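Local structure of RNA-dependent RNA Polymerase (Bombyx mori cytoplasmic polyhedrosis virus, 6TZ0) at residues R852-T858 against D877-E883; E1023-V1029 against G1195-V1201. The protein catalyses RNA-templated RNA synthesis in a double-stranded RNA virus, making plus strands in transcription and probably minus strands in genome replication. One frame throughout, in Å; residues are numbered along the deposited sequence.

Both contacts lie in the C-terminal part of the chain, about 39 Å from its centre. Contact 1 comes first. It closes a short loop of 18 intervening residues, bringing 852-858, between strands 827-831 and 867-868, onto the junction of helices 873-878 and 881-886. Contact 2 follows in series, without nesting or crossing. It joins strand 1022-1027 to strand 1196-1202 across 165 largely helical and loop residues, including helix 1174-1188. The two centres are about 18 Å apart, and the contacts meet directly: CG2 of I881 packs 3.3 Å from OE2 of E1023. Helix 881-886 thus touches both the 852-858 loop and the small sheet.

Contact 1 of 2, residues R852-T858 against D877-E883; sequences RRDGTFT and DVSNIRE
R852 reaches across to the end of helix 873-878 and binds D877 through two groups. Its NE donates to the main-chain O of D877 at 2.8 Å, nearly along the C=O axis. Its NH2 forms a salt bridge with D877 OD1; the modelled 2.4 Å is doubtfully short. OD1 lies at the guanidinium edge, with the carboxylate plane turned 46° from the guanidinium. The R852 chain is extended from CG to NE (chi2 -176°, chi3 -179°), which carries NE and NH2 across to D877. Its CD passes 3.8 Å from N880 CA. T858 CG2 sits over one guanidinium face, 3.7 Å above the plane and offset toward the rim. T858 CB also lies 3.6 Å from D877 OD2. Further along, D854 and N880 cross at about a right angle, with D854 OD2 beside N880 ND2. D854 OD2 is also 4.1 Å from R882 NH2, a proximity of opposite charges without a directed N-H.

The loop itself positions the guanidinium: NH1 donates to T856 OG1 and, weakly, to F857 O. The backbone bond from R852 N to T856 O closes the turn. T858 OG1 is held by F850 N. V878 packs on F850 and L896. The arrangement packs an irregular loop against the turn between two short helices of the C-terminal region, with N880 at the N-cap position of helix 881-886.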
loop_
_atom_site.group_PDB
_atom_site.type_symbol
_atom_site.label_atom_id
_atom_site.label_comp_id
_atom_site.label_asym_id
_atom_site.label_seq_id
_atom_site.Cartn_x
_atom_site.Cartn_y
_atom_site.Cartn_z
ATOM N N ARG A 852 -43.190 -4.182 -29.452
ATOM C CA ARG A 852 -44.159 -5.188 -29.055
ATOM C C ARG A 852 -44.917 -5.665 -30.291
ATOM O O ARG A 852 -44.600 -5.292 -31.422
ATOM C CB ARG A 852 -45.103 -4.617 -28.002
ATOM C CG ARG A 852 -44.428 -4.187 -26.718
ATOM C CD ARG A 852 -45.456 -3.736 -25.700
ATOM N NE ARG A 852 -44.853 -3.288 -24.453
ATOM C CZ ARG A 852 -44.575 -2.020 -24.183
ATOM N NH1 ARG A 852 -44.865 -1.081 -25.067
ATOM N NH2 ARG A 852 -44.027 -1.688 -23.025
ATOM N N ARG A 853 -45.933 -6.485 -30.081
ATOM C CA ARG A 853 -46.771 -6.943 -31.178
ATOM C C ARG A 853 -47.689 -5.845 -31.733
ATOM O O ARG A 853 -48.147 -5.931 -32.870
ATOM C CB ARG A 853 -47.619 -8.142 -30.748
ATOM C CG ARG A 853 -46.842 -9.435 -30.594
ATOM C CD ARG A 853 -47.770 -10.637 -30.658
ATOM N NE ARG A 853 -47.044 -11.896 -30.531
ATOM C CZ ARG A 853 -46.427 -12.509 -31.536
ATOM N NH1 ARG A 853 -46.439 -11.974 -32.747
ATOM N NH2 ARG A 853 -45.793 -13.653 -31.328
ATOM N N ASP A 854 -47.955 -4.819 -30.929
ATOM C CA ASP A 854 -48.925 -3.798 -31.286
ATOM C C ASP A 854 -48.316 -2.628 -32.041
ATOM O O ASP A 854 -49.062 -1.772 -32.528
ATOM C CB ASP A 854 -49.607 -3.277 -30.023
ATOM C CG ASP A 854 -50.403 -4.344 -29.319
ATOM O OD1 ASP A 854 -50.870 -5.280 -30.003
ATOM O OD2 ASP A 854 -50.564 -4.248 -28.085
ATOM N N GLY A 855 -46.996 -2.567 -32.154
ATOM C CA GLY A 855 -46.329 -1.401 -32.678
ATOM C C GLY A 855 -45.836 -0.446 -31.619
ATOM O O GLY A 855 -45.106 0.497 -31.947
ATOM N N THR A 856 -46.218 -0.655 -30.364
ATOM C CA THR A 856 -45.672 0.135 -29.277
ATOM C C THR A 856 -44.275 -0.353 -28.923
ATOM O O THR A 856 -43.859 -1.457 -29.282
ATOM C CB THR A 856 -46.575 0.076 -28.047
ATOM O OG1 THR A 856 -46.705 -1.283 -27.616
ATOM C CG2 THR A 856 -47.943 0.631 -28.371
ATOM N N PHE A 857 -43.549 0.491 -28.208
ATOM C CA PHE A 857 -42.166 0.231 -27.860
ATOM C C PHE A 857 -41.998 0.229 -26.351
ATOM O O PHE A 857 -42.708 0.934 -25.631
ATOM C CB PHE A 857 -41.246 1.279 -28.489
ATOM C CG PHE A 857 -41.104 1.138 -29.969
ATOM C CD1 PHE A 857 -40.122 0.328 -30.505
ATOM C CD2 PHE A 857 -41.983 1.776 -30.823
ATOM C CE1 PHE A 857 -39.995 0.183 -31.865
ATOM C CE2 PHE A 857 -41.866 1.631 -32.186
ATOM C CZ PHE A 857 -40.869 0.833 -32.707
ATOM N N THR A 858 -41.050 -0.572 -25.877
ATOM C CA THR A 858 -40.626 -0.471 -24.494
ATOM C C THR A 858 -39.784 0.792 -24.301
ATOM O O THR A 858 -39.481 1.526 -25.242
ATOM C CB THR A 858 -39.839 -1.710 -24.075
ATOM O OG1 THR A 858 -38.637 -1.798 -24.845
ATOM C CG2 THR A 858 -40.664 -2.963 -24.299
ATOM N N ASP A 877 -42.243 -6.889 -20.129
ATOM C CA ASP A 877 -42.508 -5.635 -20.821
ATOM C C ASP A 877 -42.572 -5.844 -22.330
ATOM O O ASP A 877 -43.383 -5.209 -23.012
ATOM C CB ASP A 877 -41.431 -4.611 -20.459
ATOM C CG ASP A 877 -41.818 -3.190 -20.817
ATOM O OD1 ASP A 877 -42.957 -2.961 -21.270
ATOM O OD2 ASP A 877 -40.969 -2.289 -20.653
ATOM N N VAL A 878 -41.737 -6.739 -22.868
ATOM C CA VAL A 878 -41.831 -7.071 -24.290
ATOM C C VAL A 878 -43.125 -7.836 -24.581
ATOM O O VAL A 878 -43.734 -7.669 -25.646
ATOM C CB VAL A 878 -40.560 -7.837 -24.721
ATOM C CG1 VAL A 878 -40.656 -8.361 -26.136
ATOM C CG2 VAL A 878 -39.364 -6.923 -24.643
ATOM N N SER A 879 -43.626 -8.596 -23.607
ATOM C CA SER A 879 -44.842 -9.389 -23.750
ATOM C C SER A 879 -46.136 -8.577 -23.588
ATOM O O SER A 879 -47.187 -9.200 -23.385
ATOM C CB SER A 879 -44.834 -10.540 -22.744
ATOM O OG SER A 879 -43.749 -11.413 -22.984
ATOM N N ASN A 880 -46.072 -7.242 -23.683
ATOM C CA ASN A 880 -47.209 -6.316 -23.600
ATOM C C ASN A 880 -47.947 -6.477 -22.267
ATOM O O ASN A 880 -49.062 -6.992 -22.179
ATOM C CB ASN A 880 -48.159 -6.457 -24.795
ATOM C CG ASN A 880 -49.061 -5.248 -24.963
ATOM O OD1 ASN A 880 -49.006 -4.302 -24.179
ATOM N ND2 ASN A 880 -49.885 -5.268 -26.000
ATOM N N ILE A 881 -47.242 -6.035 -21.229
ATOM C CA ILE A 881 -47.646 -6.224 -19.840
ATOM C C ILE A 881 -48.960 -5.502 -19.523
ATOM O O ILE A 881 -49.739 -5.953 -18.679
ATOM C CB ILE A 881 -46.474 -5.773 -18.948
ATOM C CG1 ILE A 881 -46.721 -5.986 -17.463
ATOM C CG2 ILE A 881 -46.049 -4.359 -19.283
ATOM C CD1 ILE A 881 -45.450 -5.854 -16.704
ATOM N N ARG A 882 -49.246 -4.398 -20.219
ATOM C CA ARG A 882 -50.535 -3.727 -20.067
ATOM C C ARG A 882 -51.667 -4.598 -20.602
ATOM O O ARG A 882 -52.716 -4.748 -19.954
ATOM C CB ARG A 882 -50.475 -2.375 -20.789
ATOM C CG ARG A 882 -51.629 -1.399 -20.573
ATOM C CD ARG A 882 -52.703 -1.529 -21.652
ATOM N NE ARG A 882 -52.153 -1.415 -22.999
ATOM C CZ ARG A 882 -52.759 -1.873 -24.090
ATOM N NH1 ARG A 882 -53.932 -2.485 -23.992
ATOM N NH2 ARG A 882 -52.189 -1.731 -25.278
ATOM N N GLU A 883 -51.471 -5.178 -21.789
ATOM C CA GLU A 883 -52.443 -6.127 -22.318
ATOM C C GLU A 883 -52.514 -7.372 -21.450
ATOM O O GLU A 883 -53.595 -7.929 -21.236
ATOM C CB GLU A 883 -52.099 -6.496 -23.756
ATOM C CG GLU A 883 -53.111 -7.406 -24.415
ATOM C CD GLU A 883 -52.765 -7.731 -25.846
ATOM O OE1 GLU A 883 -51.726 -7.240 -26.330
ATOM O OE2 GLU A 883 -53.533 -8.481 -26.484
#

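Contact 2 of 2, residues E1023-V1029 against G1195-V1201; sequences EFEVEDV and GKRLGMV
E1023-E1027 and K1196-V1201 run antiparallel, their axes 4.4 Å apart at closest and their N-to-C directions 143° apart. They are neighbouring strands of a small mixed sheet that strand 1162-1163 completes beyond 1196-1202. E1023 with V1201 and E1025 with G1199 are hydrogen-bonded pairs. F1024 with M1200 and V1026 with L1198 are non-hydrogen-bonded pairs.

The side chains of these last four lie on one face. F1024 and M1200 run side by side and point the same way. M1200 SD is 4.7 Å from the F1024 ring centroid, an oblique Met-aromatic contact. The ring also stacks with H1185 of helix 1174-1188, so this face packs against that helix. V1026 CG2 meets L1198 CD2 at 4.0 Å. On the other face, V1201 CG2 touches E1023 CB, while V1201 also packs on I885 of helix 881-886.

The chain turns at D1028, yet R1197 N still bonds to V1029 O at 2.7 Å. A bend at chi3 (69°) brings the R1197 guanidinium side-on to E1027, whose OE2 has a salt bridge to R1163. V1029 CG1 lies over the guanidinium centre. R1197 NE and NH2 both donate to E1027 OE1, which lies in the guanidinium plane, 2.6 Å from NE.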
loop_
_atom_site.group_PDB
_atom_site.type_symbol
_atom_site.label_atom_id
_atom_site.label_comp_id
_atom_site.label_asym_id
_atom_site.label_seq_id
_atom_site.Cartn_x
_atom_site.Cartn_y
_atom_site.Cartn_z
ATOM N N GLU A 1023 -47.876 -1.414 -14.079
ATOM C CA GLU A 1023 -47.686 -0.376 -15.079
ATOM C C GLU A 1023 -48.114 0.980 -14.545
ATOM O O GLU A 1023 -48.681 1.104 -13.459
ATOM C CB GLU A 1023 -48.425 -0.693 -16.381
ATOM C CG GLU A 1023 -47.617 -1.570 -17.299
ATOM C CD GLU A 1023 -46.404 -0.828 -17.838
ATOM O OE1 GLU A 1023 -46.519 0.392 -18.089
ATOM O OE2 GLU A 1023 -45.331 -1.445 -17.986
ATOM N N PHE A 1024 -47.827 2.004 -15.344
ATOM C CA PHE A 1024 -47.965 3.397 -14.946
ATOM C C PHE A 1024 -48.596 4.166 -16.090
ATOM O O PHE A 1024 -48.036 4.215 -17.188
ATOM C CB PHE A 1024 -46.604 3.998 -14.586
ATOM C CG PHE A 1024 -46.029 3.463 -13.319
ATOM C CD1 PHE A 1024 -46.370 4.019 -12.102
ATOM C CD2 PHE A 1024 -45.180 2.373 -13.340
ATOM C CE1 PHE A 1024 -45.847 3.517 -10.932
ATOM C CE2 PHE A 1024 -44.662 1.864 -12.175
ATOM C CZ PHE A 1024 -44.995 2.435 -10.971
ATOM N N GLU A 1025 -49.745 4.771 -15.830
ATOM C CA GLU A 1025 -50.450 5.557 -16.824
ATOM C C GLU A 1025 -50.180 7.033 -16.591
ATOM O O GLU A 1025 -49.974 7.471 -15.459
ATOM C CB GLU A 1025 -51.950 5.273 -16.779
ATOM C CG GLU A 1025 -52.294 3.852 -17.151
ATOM C CD GLU A 1025 -53.779 3.589 -17.117
ATOM O OE1 GLU A 1025 -54.533 4.491 -16.698
ATOM O OE2 GLU A 1025 -54.197 2.478 -17.506
ATOM N N VAL A 1026 -50.190 7.800 -17.672
ATOM C CA VAL A 1026 -49.823 9.207 -17.624
ATOM C C VAL A 1026 -51.087 10.045 -17.496
ATOM O O VAL A 1026 -51.972 9.988 -18.356
ATOM C CB VAL A 1026 -49.019 9.607 -18.868
ATOM C CG1 VAL A 1026 -48.715 11.088 -18.848
ATOM C CG2 VAL A 1026 -47.744 8.795 -18.945
ATOM N N GLU A 1027 -51.171 10.820 -16.424
ATOM C CA GLU A 1027 -52.254 11.766 -16.225
ATOM C C GLU A 1027 -51.881 13.117 -16.821
ATOM O O GLU A 1027 -50.722 13.391 -17.128
ATOM C CB GLU A 1027 -52.569 11.910 -14.739
ATOM C CG GLU A 1027 -53.185 10.684 -14.100
ATOM C CD GLU A 1027 -53.404 10.864 -12.611
ATOM O OE1 GLU A 1027 -52.894 11.856 -12.056
ATOM O OE2 GLU A 1027 -54.102 10.033 -11.997
ATOM N N ASP A 1028 -52.884 13.974 -16.980
ATOM C CA ASP A 1028 -52.679 15.317 -17.500
ATOM C C ASP A 1028 -52.363 16.336 -16.406
ATOM O O ASP A 1028 -52.312 17.537 -16.687
ATOM C CB ASP A 1028 -53.898 15.755 -18.311
ATOM C CG ASP A 1028 -55.192 15.601 -17.545
ATOM O OD1 ASP A 1028 -55.170 15.035 -16.432
ATOM O OD2 ASP A 1028 -56.238 16.054 -18.053
ATOM N N VAL A 1029 -52.140 15.880 -15.179
ATOM C CA VAL A 1029 -51.744 16.737 -14.072
ATOM C C VAL A 1029 -50.226 16.824 -14.064
ATOM O O VAL A 1029 -49.540 15.798 -14.009
ATOM C CB VAL A 1029 -52.275 16.199 -12.734
ATOM C CG1 VAL A 1029 -51.750 17.028 -11.581
ATOM C CG2 VAL A 1029 -53.785 16.188 -12.735
ATOM N N GLY A 1195 -42.814 15.598 -17.043
ATOM C CA GLY A 1195 -43.306 16.279 -15.865
ATOM C C GLY A 1195 -44.759 16.046 -15.519
ATOM O O GLY A 1195 -45.358 16.886 -14.844
ATOM N N LYS A 1196 -45.340 14.933 -15.944
ATOM C CA LYS A 1196 -46.724 14.594 -15.652
ATOM C C LYS A 1196 -46.806 13.615 -14.488
ATOM O O LYS A 1196 -45.853 12.899 -14.176
ATOM C CB LYS A 1196 -47.398 13.992 -16.880
ATOM C CG LYS A 1196 -47.524 14.928 -18.058
ATOM C CD LYS A 1196 -48.572 15.984 -17.806
ATOM C CE LYS A 1196 -48.807 16.822 -19.047
ATOM N NZ LYS A 1196 -49.839 17.870 -18.839
ATOM N N ARG A 1197 -47.970 13.587 -13.847
ATOM C CA ARG A 1197 -48.185 12.690 -12.722
ATOM C C ARG A 1197 -48.584 11.310 -13.225
ATOM O O ARG A 1197 -49.341 11.180 -14.189
ATOM C CB ARG A 1197 -49.259 13.255 -11.789
ATOM C CG ARG A 1197 -49.428 12.480 -10.495
ATOM C CD ARG A 1197 -50.407 13.120 -9.538
ATOM N NE ARG A 1197 -51.783 13.060 -10.011
ATOM C CZ ARG A 1197 -52.799 13.661 -9.405
ATOM N NH1 ARG A 1197 -52.591 14.360 -8.300
ATOM N NH2 ARG A 1197 -54.024 13.555 -9.896
ATOM N N LEU A 1198 -48.070 10.276 -12.573
ATOM C CA LEU A 1198 -48.344 8.904 -12.965
ATOM C C LEU A 1198 -49.449 8.296 -12.113
ATOM O O LEU A 1198 -49.697 8.710 -10.980
ATOM C CB LEU A 1198 -47.081 8.051 -12.860
ATOM C CG LEU A 1198 -45.964 8.451 -13.816
ATOM C CD1 LEU A 1198 -44.724 7.619 -13.569
ATOM C CD2 LEU A 1198 -46.430 8.316 -15.246
ATOM N N GLY A 1199 -50.116 7.299 -12.685
ATOM C CA GLY A 1199 -51.100 6.508 -11.977
ATOM C C GLY A 1199 -50.808 5.032 -12.137
ATOM O O GLY A 1199 -50.679 4.545 -13.260
ATOM N N MET A 1200 -50.693 4.310 -11.029
ATOM C CA MET A 1200 -50.218 2.935 -11.057
ATOM C C MET A 1200 -51.391 1.967 -11.146
ATOM O O MET A 1200 -52.365 2.090 -10.401
ATOM C CB MET A 1200 -49.381 2.634 -9.814
ATOM C CG MET A 1200 -48.680 1.287 -9.850
ATOM S SD MET A 1200 -47.635 0.993 -8.416
ATOM C CE MET A 1200 -48.871 0.615 -7.191
ATOM N N VAL A 1201 -51.289 1.006 -12.060
ATOM C CA VAL A 1201 -52.249 -0.083 -12.175
ATOM C C VAL A 1201 -51.532 -1.387 -11.855
ATOM O O VAL A 1201 -50.346 -1.547 -12.157
ATOM C CB VAL A 1201 -52.911 -0.123 -13.570
ATOM C CG1 VAL A 1201 -53.778 1.098 -13.762
ATOM C CG2 VAL A 1201 -51.870 -0.159 -14.663
#